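Local coordinates for pesticidal crystal protein Cry2Aa (PDB 1I5P) that kills dipteran and lepidopteran larvae by binding to midgut epithelial cells and promoting their colloid-osmotic lysis, at residues A[285-296]-A[429-438]. Sequence-based numbering, arbitrary orientation.
Sequences TQSFTAQNWPFL and VPLVIRNEDL
Gln286 reaches across to Ile433 and bonds both its backbone N and its backbone O. OE1 of Gln286 accepts from N of Ile433 at 2.9 Å. That bond is nearly straight, with the donor tilted 16° from the carbonyl plane. NE2 of Gln286 returns a weak bond to O of Ile433 at 3.3 Å. The side chain is extended, with CG anti to the backbone N (chi1 -176°), which carries the amide out to the other segment. The paired bonds should limit rotation of this amide.

Tight packing begins behind it. CD1 of Ile433 lies 3.9 Å from CE2 of Phe288 and also touches CD2 of Leu296. The other branch, CG2, meets the Phe295 ring obliquely. One methyl of Leu438 touches both rings: its CD2 is 3.8 Å from CD2 of Phe295 and also sits at the edge of the Phe288 ring. The backbone between Asp437 and Leu438 passes over one face of Phe295, nearer the ring's margin than its centre. OD1 of Asp437 forms a salt bridge with Arg448. Leu442 also touches the Phe295 ring.

The flanks are looser and wetter. At the Thr285 end, one water joins OG1 of Thr285 to O of Leu431, and another joins that same carbonyl to N of Gln286. Near Asn292, a water takes a bond from N of Phe295 and donates to O of Leu438 at 2.8 Å and to O of Gln291. A second water links ND2 of Asn292 to O of Leu438.

Both segments belong to the middle domain of the three-domain delta-endotoxin. The contact packs the start of helix 293-300 and the short strand before it against the loop and helical turn that follow strand 422-430 of the beta prism.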
ATOM      1  N   THR A 285     -15.088 -10.208  18.109  1.00 19.71           N
ATOM      2  CA  THR A 285     -14.660 -11.568  18.426  1.00 19.08           C
ATOM      3  C   THR A 285     -14.491 -12.594  17.314  1.00 19.59           C
ATOM      4  O   THR A 285     -13.768 -13.573  17.485  1.00 19.98           O
ATOM      5  CB  THR A 285     -15.631 -12.188  19.445  1.00 19.74           C
ATOM      6  OG1 THR A 285     -16.976 -12.000  18.982  1.00 22.32           O
ATOM      7  CG2 THR A 285     -15.476 -11.532  20.803  1.00 17.68           C
ATOM      8  N   GLN A 286     -15.152 -12.398  16.184  1.00 18.59           N
ATOM      9  CA  GLN A 286     -15.048 -13.380  15.118  1.00 17.75           C
ATOM     10  C   GLN A 286     -13.612 -13.657  14.689  1.00 17.73           C
ATOM     11  O   GLN A 286     -12.793 -12.749  14.568  1.00 16.84           O
ATOM     12  CB  GLN A 286     -15.893 -12.949  13.923  1.00 15.75           C
ATOM     13  CG  GLN A 286     -15.934 -13.964  12.801  1.00 17.94           C
ATOM     14  CD  GLN A 286     -17.040 -13.679  11.806  1.00 15.89           C
ATOM     15  OE1 GLN A 286     -17.555 -12.565  11.735  1.00 16.30           O
ATOM     16  NE2 GLN A 286     -17.403 -14.683  11.024  1.00 17.88           N
ATOM     17  N   SER A 287     -13.315 -14.932  14.471  1.00 17.27           N
ATOM     18  CA  SER A 287     -11.984 -15.344  14.060  1.00 18.00           C
ATOM     19  C   SER A 287     -12.030 -15.638  12.565  1.00 17.26           C
ATOM     20  O   SER A 287     -13.032 -16.137  12.060  1.00 19.45           O
ATOM     21  CB  SER A 287     -11.558 -16.593  14.844  1.00 17.95           C
ATOM     22  OG  SER A 287     -10.178 -16.869  14.677  1.00 17.93           O
ATOM     23  N   PHE A 288     -10.958 -15.316  11.853  1.00 15.62           N
ATOM     24  CA  PHE A 288     -10.926 -15.559  10.414  1.00 15.64           C
ATOM     25  C   PHE A 288      -9.689 -16.323   9.977  1.00 15.67           C
ATOM     26  O   PHE A 288      -8.649 -16.288  10.643  1.00 16.30           O
ATOM     27  CB  PHE A 288     -10.971 -14.235   9.635  1.00 12.04           C
ATOM     28  CG  PHE A 288     -12.150 -13.364   9.971  1.00 13.29           C
ATOM     29  CD1 PHE A 288     -12.068 -12.423  10.991  1.00 12.40           C
ATOM     30  CD2 PHE A 288     -13.350 -13.498   9.275  1.00 12.19           C
ATOM     31  CE1 PHE A 288     -13.161 -11.623  11.316  1.00 10.91           C
ATOM     32  CE2 PHE A 288     -14.451 -12.703   9.593  1.00 11.76           C
ATOM     33  CZ  PHE A 288     -14.353 -11.765  10.617  1.00 13.52           C
ATOM     34  N   THR A 289      -9.816 -17.000   8.841  1.00 14.83           N
ATOM     35  CA  THR A 289      -8.726 -17.758   8.253  1.00 15.47           C
ATOM     36  C   THR A 289      -8.431 -17.157   6.879  1.00 16.56           C
ATOM     37  O   THR A 289      -9.192 -16.321   6.382  1.00 15.55           O
ATOM     38  CB  THR A 289      -9.103 -19.244   8.082  1.00 17.99           C
ATOM     39  OG1 THR A 289     -10.229 -19.354   7.203  1.00 18.58           O
ATOM     40  CG2 THR A 289      -9.456 -19.859   9.428  1.00 14.25           C
ATOM     41  N   ALA A 290      -7.331 -17.583   6.269  1.00 16.74           N
ATOM     42  CA  ALA A 290      -6.928 -17.080   4.960  1.00 16.56           C
ATOM     43  C   ALA A 290      -8.015 -17.215   3.894  1.00 17.15           C
ATOM     44  O   ALA A 290      -8.133 -16.369   3.007  1.00 17.41           O
ATOM     45  CB  ALA A 290      -5.658 -17.794   4.502  1.00 14.79           C
ATOM     46  N   GLN A 291      -8.811 -18.275   3.978  1.00 17.30           N
ATOM     47  CA  GLN A 291      -9.877 -18.497   3.004  1.00 18.90           C
ATOM     48  C   GLN A 291     -10.924 -17.381   3.049  1.00 17.48           C
ATOM     49  O   GLN A 291     -11.633 -17.146   2.072  1.00 17.52           O
ATOM     50  CB  GLN A 291     -10.546 -19.854   3.246  1.00 20.39           C
ATOM     51  CG  GLN A 291      -9.700 -21.050   2.804  1.00 28.65           C
ATOM     52  CD  GLN A 291     -10.397 -22.390   3.022  1.00 32.19           C
ATOM     53  OE1 GLN A 291      -9.939 -23.426   2.536  1.00 35.10           O
ATOM     54  NE2 GLN A 291     -11.504 -22.374   3.762  1.00 32.17           N
ATOM     55  N   ASN A 292     -11.000 -16.696   4.185  1.00 15.68           N
ATOM     56  CA  ASN A 292     -11.944 -15.600   4.378  1.00 15.92           C
ATOM     57  C   ASN A 292     -11.392 -14.266   3.888  1.00 15.17           C
ATOM     58  O   ASN A 292     -12.143 -13.312   3.694  1.00 14.93           O
ATOM     59  CB  ASN A 292     -12.270 -15.422   5.863  1.00 14.96           C
ATOM     60  CG  ASN A 292     -12.753 -16.692   6.519  1.00 16.89           C
ATOM     61  OD1 ASN A 292     -12.525 -16.902   7.708  1.00 16.21           O
ATOM     62  ND2 ASN A 292     -13.434 -17.539   5.758  1.00 13.77           N
ATOM     63  N   TRP A 293     -10.079 -14.200   3.710  1.00 14.90           N
ATOM     64  CA  TRP A 293      -9.429 -12.958   3.312  1.00 16.94           C
ATOM     65  C   TRP A 293      -9.939 -12.354   2.005  1.00 16.18           C
ATOM     66  O   TRP A 293     -10.232 -11.159   1.954  1.00 16.91           O
ATOM     67  CB  TRP A 293      -7.905 -13.150   3.253  1.00 15.78           C
ATOM     68  CG  TRP A 293      -7.144 -11.882   2.964  1.00 13.18           C
ATOM     69  CD1 TRP A 293      -6.169 -11.711   2.022  1.00 14.69           C
ATOM     70  CD2 TRP A 293      -7.335 -10.601   3.581  1.00 11.94           C
ATOM     71  NE1 TRP A 293      -5.749 -10.399   2.007  1.00 11.44           N
ATOM     72  CE2 TRP A 293      -6.446  -9.698   2.952  1.00 12.85           C
ATOM     73  CE3 TRP A 293      -8.172 -10.127   4.599  1.00 13.46           C
ATOM     74  CZ2 TRP A 293      -6.371  -8.342   3.309  1.00 12.20           C
ATOM     75  CZ3 TRP A 293      -8.097  -8.775   4.956  1.00 12.56           C
ATOM     76  CH2 TRP A 293      -7.203  -7.903   4.308  1.00 13.26           C
ATOM     77  N   PRO A 294     -10.057 -13.165   0.938  1.00 17.64           N
ATOM     78  CA  PRO A 294     -10.540 -12.638  -0.341  1.00 15.96           C
ATOM     79  C   PRO A 294     -11.823 -11.851  -0.182  1.00 16.45           C
ATOM     80  O   PRO A 294     -11.964 -10.763  -0.739  1.00 15.59           O
ATOM     81  CB  PRO A 294     -10.709 -13.899  -1.185  1.00 17.92           C
ATOM     82  CG  PRO A 294      -9.561 -14.742  -0.699  1.00 16.44           C
ATOM     83  CD  PRO A 294      -9.715 -14.592   0.805  1.00 17.73           C
ATOM     84  N   PHE A 295     -12.759 -12.395   0.591  1.00 14.86           N
ATOM     85  CA  PHE A 295     -14.017 -11.698   0.814  1.00 14.89           C
ATOM     86  C   PHE A 295     -13.783 -10.374   1.518  1.00 13.53           C
ATOM     87  O   PHE A 295     -14.304  -9.338   1.097  1.00 13.05           O
ATOM     88  CB  PHE A 295     -14.982 -12.517   1.677  1.00 13.67           C
ATOM     89  CG  PHE A 295     -16.096 -11.689   2.266  1.00 14.62           C
ATOM     90  CD1 PHE A 295     -17.215 -11.353   1.504  1.00 13.79           C
ATOM     91  CD2 PHE A 295     -15.983 -11.167   3.550  1.00 13.45           C
ATOM     92  CE1 PHE A 295     -18.199 -10.507   2.006  1.00 14.21           C
ATOM     93  CE2 PHE A 295     -16.967 -10.312   4.067  1.00 15.23           C
ATOM     94  CZ  PHE A 295     -18.077  -9.984   3.289  1.00 15.55           C
ATOM     95  N   LEU A 296     -13.007 -10.416   2.598  1.00 12.43           N
ATOM     96  CA  LEU A 296     -12.733  -9.219   3.387  1.00 12.51           C
ATOM     97  C   LEU A 296     -12.120  -8.062   2.603  1.00 13.25           C
ATOM     98  O   LEU A 296     -12.616  -6.941   2.664  1.00 15.70           O
ATOM     99  CB  LEU A 296     -11.849  -9.578   4.587  1.00  9.95           C
ATOM    100  CG  LEU A 296     -12.534 -10.470   5.627  1.00 11.79           C
ATOM    101  CD1 LEU A 296     -11.532 -10.931   6.693  1.00 10.00           C
ATOM    102  CD2 LEU A 296     -13.690  -9.699   6.259  1.00  8.47           C
ATOM    103  N   VAL A 429     -17.497  -4.298   9.306  1.00 14.69           N
ATOM    104  CA  VAL A 429     -18.102  -5.618   9.361  1.00 15.12           C
ATOM    105  C   VAL A 429     -19.084  -5.689  10.522  1.00 15.03           C
ATOM    106  O   VAL A 429     -18.982  -4.925  11.484  1.00 11.77           O
ATOM    107  CB  VAL A 429     -17.042  -6.731   9.547  1.00 14.99           C
ATOM    108  CG1 VAL A 429     -16.086  -6.741   8.367  1.00 12.74           C
ATOM    109  CG2 VAL A 429     -16.277  -6.522  10.846  1.00 10.87           C
ATOM    110  N   PRO A 430     -20.078  -6.584  10.425  1.00 15.89           N
ATOM    111  CA  PRO A 430     -21.052  -6.721  11.511  1.00 17.40           C
ATOM    112  C   PRO A 430     -20.418  -7.636  12.565  1.00 17.39           C
ATOM    113  O   PRO A 430     -19.331  -8.175  12.340  1.00 19.31           O
ATOM    114  CB  PRO A 430     -22.233  -7.385  10.817  1.00 17.48           C
ATOM    115  CG  PRO A 430     -21.542  -8.307   9.868  1.00 18.90           C
ATOM    116  CD  PRO A 430     -20.495  -7.380   9.258  1.00 16.22           C
ATOM    117  N   LEU A 431     -21.090  -7.833  13.695  1.00 18.30           N
ATOM    118  CA  LEU A 431     -20.542  -8.694  14.740  1.00 17.37           C
ATOM    119  C   LEU A 431     -20.180 -10.066  14.178  1.00 17.24           C
ATOM    120  O   LEU A 431     -19.123 -10.617  14.485  1.00 18.22           O
ATOM    121  CB  LEU A 431     -21.540  -8.855  15.891  1.00 16.99           C
ATOM    122  CG  LEU A 431     -21.068  -9.734  17.060  1.00 19.44           C
ATOM    123  CD1 LEU A 431     -19.814  -9.139  17.685  1.00 17.96           C
ATOM    124  CD2 LEU A 431     -22.180  -9.853  18.098  1.00 17.81           C
ATOM    125  N   VAL A 432     -21.054 -10.610  13.341  1.00 17.94           N
ATOM    126  CA  VAL A 432     -20.814 -11.916  12.740  1.00 18.28           C
ATOM    127  C   VAL A 432     -21.118 -11.889  11.249  1.00 19.57           C
ATOM    128  O   VAL A 432     -22.234 -11.556  10.841  1.00 20.94           O
ATOM    129  CB  VAL A 432     -21.697 -13.014  13.390  1.00 19.91           C
ATOM    130  CG1 VAL A 432     -21.349 -14.374  12.803  1.00 20.54           C
ATOM    131  CG2 VAL A 432     -21.507 -13.023  14.900  1.00 16.98           C
ATOM    132  N   ILE A 433     -20.124 -12.231  10.439  1.00 18.68           N
ATOM    133  CA  ILE A 433     -20.303 -12.276   8.994  1.00 20.46           C
ATOM    134  C   ILE A 433     -20.724 -13.700   8.661  1.00 22.72           C
ATOM    135  O   ILE A 433     -20.061 -14.655   9.060  1.00 20.93           O
ATOM    136  CB  ILE A 433     -18.996 -11.971   8.246  1.00 19.63           C
ATOM    137  CG1 ILE A 433     -18.486 -10.584   8.637  1.00 19.17           C
ATOM    138  CG2 ILE A 433     -19.225 -12.080   6.740  1.00 19.58           C
ATOM    139  CD1 ILE A 433     -17.094 -10.279   8.139  1.00 18.23           C
ATOM    140  N   ARG A 434     -21.829 -13.838   7.937  1.00 25.41           N
ATOM    141  CA  ARG A 434     -22.347 -15.149   7.559  1.00 28.74           C
ATOM    142  C   ARG A 434     -21.335 -15.895   6.696  1.00 29.26           C
ATOM    143  O   ARG A 434     -20.583 -15.277   5.939  1.00 28.06           O
ATOM    144  CB  ARG A 434     -23.661 -14.984   6.782  1.00 31.52           C
ATOM    145  CG  ARG A 434     -24.565 -13.878   7.324  1.00 35.55           C
ATOM    146  CD  ARG A 434     -25.975 -13.928   6.739  1.00 39.67           C
ATOM    147  NE  ARG A 434     -26.071 -13.572   5.321  1.00 43.00           N
ATOM    148  CZ  ARG A 434     -26.581 -14.368   4.382  1.00 45.31           C
ATOM    149  NH1 ARG A 434     -27.027 -15.575   4.708  1.00 45.28           N
ATOM    150  NH2 ARG A 434     -26.681 -13.954   3.124  1.00 45.77           N
ATOM    151  N   ASN A 435     -21.300 -17.220   6.807  1.00 30.92           N
ATOM    152  CA  ASN A 435     -20.378 -17.994   5.986  1.00 32.70           C
ATOM    153  C   ASN A 435     -20.790 -17.826   4.532  1.00 31.54           C
ATOM    154  O   ASN A 435     -19.962 -17.948   3.635  1.00 31.70           O
ATOM    155  CB  ASN A 435     -20.403 -19.480   6.357  1.00 36.68           C
ATOM    156  CG  ASN A 435     -19.686 -19.779   7.666  1.00 41.81           C
ATOM    157  OD1 ASN A 435     -18.738 -19.092   8.047  1.00 41.95           O
ATOM    158  ND2 ASN A 435     -20.126 -20.835   8.347  1.00 43.14           N
ATOM    159  N   GLU A 436     -22.071 -17.544   4.302  1.00 30.80           N
ATOM    160  CA  GLU A 436     -22.563 -17.350   2.942  1.00 31.43           C
ATOM    161  C   GLU A 436     -21.907 -16.128   2.319  1.00 30.31           C
ATOM    162  O   GLU A 436     -21.753 -16.053   1.097  1.00 27.64           O
ATOM    163  CB  GLU A 436     -24.084 -17.182   2.923  1.00 34.94           C
ATOM    164  CG  GLU A 436     -24.866 -18.398   3.419  1.00 40.57           C
ATOM    165  CD  GLU A 436     -25.186 -18.324   4.905  1.00 41.61           C
ATOM    166  OE1 GLU A 436     -24.244 -18.351   5.726  1.00 41.29           O
ATOM    167  OE2 GLU A 436     -26.383 -18.245   5.250  1.00 46.06           O
ATOM    168  N   ASP A 437     -21.526 -15.164   3.152  1.00 29.16           N
ATOM    169  CA  ASP A 437     -20.863 -13.969   2.641  1.00 26.91           C
ATOM    170  C   ASP A 437     -19.372 -14.242   2.486  1.00 25.24           C
ATOM    171  O   ASP A 437     -18.777 -13.890   1.470  1.00 23.47           O
ATOM    172  CB  ASP A 437     -21.080 -12.778   3.580  1.00 27.15           C
ATOM    173  CG  ASP A 437     -22.408 -12.076   3.344  1.00 27.65           C
ATOM    174  OD1 ASP A 437     -22.770 -11.864   2.170  1.00 24.15           O
ATOM    175  OD2 ASP A 437     -23.081 -11.722   4.340  1.00 29.00           O
ATOM    176  N   LEU A 438     -18.783 -14.896   3.486  1.00 23.63           N
ATOM    177  CA  LEU A 438     -17.358 -15.213   3.463  1.00 22.84           C
ATOM    178  C   LEU A 438     -16.971 -16.094   2.280  1.00 22.48           C
ATOM    179  O   LEU A 438     -15.823 -16.087   1.833  1.00 20.93           O
ATOM    180  CB  LEU A 438     -16.948 -15.919   4.758  1.00 23.87           C
ATOM    181  CG  LEU A 438     -17.050 -15.138   6.067  1.00 23.45           C
ATOM    182  CD1 LEU A 438     -16.823 -16.084   7.238  1.00 25.01           C
ATOM    183  CD2 LEU A 438     -16.032 -14.012   6.076  1.00 24.27           C
TER
HETATM  184  O   HOH W   1     -18.379 -12.764  16.307  1.00 20.67           O
HETATM  185  O   HOH W   2     -16.994  -9.809  12.028  1.00 13.85           O
HETATM  186  O   HOH W   3     -16.571  -9.852  15.430  1.00 13.88           O
HETATM  187  O   HOH W   4     -13.258 -15.244   1.153  1.00 15.08           O
HETATM  188  O   HOH W   5     -14.260 -18.258   3.089  1.00 19.87           O